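Local coordinates for protein BSU-2delta mutant (PDB 6W5F) that probably hydrolyses beta-lactam antibiotics as a class D type serine beta-lactamase with a carboxylated active-site lysine, at residues R71-S76 / W163-L168. Residues are numbered along the deposited sequence; the frame is centred on the assembly and turned at random.
Sequences RQTPQS and WLQSSL. With EDO (1,2-ethanediol), chain E.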
# COMPACT_ATOMS: atom_id res chain seq x y z
N ARG A 71 1.71 5.30 -14.89
CA ARG A 71 0.72 5.58 -13.87
C ARG A 71 -0.51 4.69 -14.05
O ARG A 71 -0.93 4.42 -15.18
CB ARG A 71 0.29 7.05 -13.89
CG ARG A 71 1.34 7.98 -13.32
CD ARG A 71 0.94 9.44 -13.42
NE ARG A 71 1.81 10.26 -12.59
CZ ARG A 71 1.84 11.58 -12.61
NH1 ARG A 71 1.06 12.25 -13.45
NH2 ARG A 71 2.67 12.24 -11.81
N GLN A 72 -1.07 4.27 -12.94
CA GLN A 72 -2.28 3.48 -12.89
C GLN A 72 -3.11 3.87 -11.69
O GLN A 72 -2.63 4.41 -10.79
CB GLN A 72 -1.98 2.03 -12.71
CG GLN A 72 -1.19 1.37 -13.78
CD GLN A 72 -0.84 0.01 -13.27
OE1 GLN A 72 -1.50 -0.53 -12.37
NE2 GLN A 72 0.15 -0.55 -13.83
N THR A 73 -4.37 3.49 -11.70
CA THR A 73 -5.21 3.79 -10.55
C THR A 73 -4.67 3.05 -9.33
O THR A 73 -4.23 1.90 -9.45
CB THR A 73 -6.67 3.42 -10.82
OG1 THR A 73 -6.79 2.00 -11.02
CG2 THR A 73 -7.17 4.16 -12.08
N PRO A 74 -4.66 3.68 -8.15
CA PRO A 74 -4.09 3.00 -6.97
C PRO A 74 -4.99 1.93 -6.38
O PRO A 74 -4.47 1.05 -5.68
CB PRO A 74 -3.89 4.15 -5.98
CG PRO A 74 -4.93 5.14 -6.35
CD PRO A 74 -5.09 5.05 -7.85
N GLN A 75 -6.30 1.99 -6.63
CA GLN A 75 -7.23 1.06 -6.02
C GLN A 75 -7.03 1.03 -4.51
O GLN A 75 -6.77 2.07 -3.91
CB GLN A 75 -7.08 -0.33 -6.65
CG GLN A 75 -7.27 -0.31 -8.16
CD GLN A 75 -8.60 0.32 -8.57
OE1 GLN A 75 -8.65 1.18 -9.45
NE2 GLN A 75 -9.68 -0.11 -7.93
N SER A 76 -7.16 -0.13 -3.87
CA SER A 76 -7.15 -0.09 -2.42
C SER A 76 -5.78 0.15 -1.80
O SER A 76 -5.71 0.29 -0.57
CB SER A 76 -7.78 -1.35 -1.83
OG SER A 76 -9.17 -1.38 -2.13
N TRP A 163 -10.11 7.09 -6.12
CA TRP A 163 -9.05 6.09 -6.12
C TRP A 163 -9.50 4.75 -6.70
O TRP A 163 -8.70 3.81 -6.75
CB TRP A 163 -8.49 5.90 -4.70
CG TRP A 163 -9.44 5.26 -3.71
CD1 TRP A 163 -9.53 3.94 -3.39
CD2 TRP A 163 -10.42 5.94 -2.91
NE1 TRP A 163 -10.51 3.74 -2.44
CE2 TRP A 163 -11.07 4.96 -2.13
CE3 TRP A 163 -10.80 7.28 -2.76
CZ2 TRP A 163 -12.08 5.28 -1.22
CZ3 TRP A 163 -11.81 7.59 -1.88
CH2 TRP A 163 -12.43 6.60 -1.11
N LEU A 164 -10.75 4.65 -7.13
CA LEU A 164 -11.35 3.39 -7.56
C LEU A 164 -11.63 3.46 -9.06
O LEU A 164 -12.72 3.87 -9.48
CB LEU A 164 -12.62 3.10 -6.77
CG LEU A 164 -12.41 3.03 -5.25
CD1 LEU A 164 -13.72 3.23 -4.49
CD2 LEU A 164 -11.77 1.70 -4.87
N GLN A 165 -10.65 3.05 -9.87
CA GLN A 165 -10.76 3.07 -11.33
C GLN A 165 -11.28 4.42 -11.82
O GLN A 165 -12.23 4.51 -12.60
CB GLN A 165 -11.65 1.93 -11.83
CG GLN A 165 -11.39 1.56 -13.28
CD GLN A 165 -9.93 1.24 -13.54
OE1 GLN A 165 -9.24 1.98 -14.24
NE2 GLN A 165 -9.45 0.15 -12.96
N SER A 166 -10.64 5.49 -11.35
CA SER A 166 -11.20 6.81 -11.56
C SER A 166 -10.08 7.80 -11.90
O SER A 166 -9.15 7.46 -12.64
CB SER A 166 -12.01 7.22 -10.33
OG SER A 166 -12.51 8.54 -10.40
N SER A 167 -10.15 9.02 -11.36
CA SER A 167 -9.29 10.10 -11.85
C SER A 167 -7.85 9.98 -11.35
O SER A 167 -6.92 10.41 -12.05
CB SER A 167 -9.84 11.46 -11.43
OG SER A 167 -10.07 11.48 -10.02
N LEU A 168 -7.64 9.44 -10.15
CA LEU A 168 -6.31 9.43 -9.56
C LEU A 168 -5.48 8.29 -10.12
O LEU A 168 -5.94 7.14 -10.19
CB LEU A 168 -6.41 9.31 -8.04
CG LEU A 168 -5.10 9.29 -7.26
CD1 LEU A 168 -4.33 10.61 -7.44
CD2 LEU A 168 -5.41 9.04 -5.78
C1 EDO E . -10.10 -2.64 -4.97
O1 EDO E . -10.43 -1.47 -5.71
C2 EDO E . -8.59 -2.72 -4.77
O2 EDO E . -8.29 -3.81 -3.89
O HOH W 1 -6.87 -1.05 -12.39
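Trp-163 sets CB against the ring of Pro-74, 4.0 Å from its CG, and its C-H edge at CD1 faces Gln-75 O at 3.4 Å. Tryptophan suits this place because NE1 is also hydrogen-bonded to the carboxylated lysine at position 79, as is Ser-76 OG, consistent with a place beside the active site of a class D type beta-lactamase. Leu-164 lays CG over the rim of one indole face, an apolar cover; its CD2 lies 4.1 Å from Gln-75 NE2, which donates to O1 of a 1,2-ethanediol, probably picked up from the crystallisation solution. The backbone N of Gln-165 donates to Gln-75 OE1 (2.8 Å), tilted 17° from the carbonyl plane. In one of its two conformers, Thr-73 OG1 adds a second bond to OE1 (2.6 Å), in plane and on a lone pair, helping hold the amide's rotation, while its methyl CG2 faces Gln-165. Glutamine fits because its chain, bent at chi2 (-55°), returns OE1 to the other loop and still offers an N-H. Gln-165 NE2 bonds both Asp-218 and a water. Leu-168 turns its carbonyl to Thr-73 CA in a C-H...O contact (3.4 Å), while its branched methyl CD2 meets proline's apolar ring at Pro-74 CG. The paired loops precede helices 81-88 and 172-184, with helix 126-136 against Trp-163 and Leu-164, and strands 209-218 and 221-230 bordering Gln-75 and Gln-72.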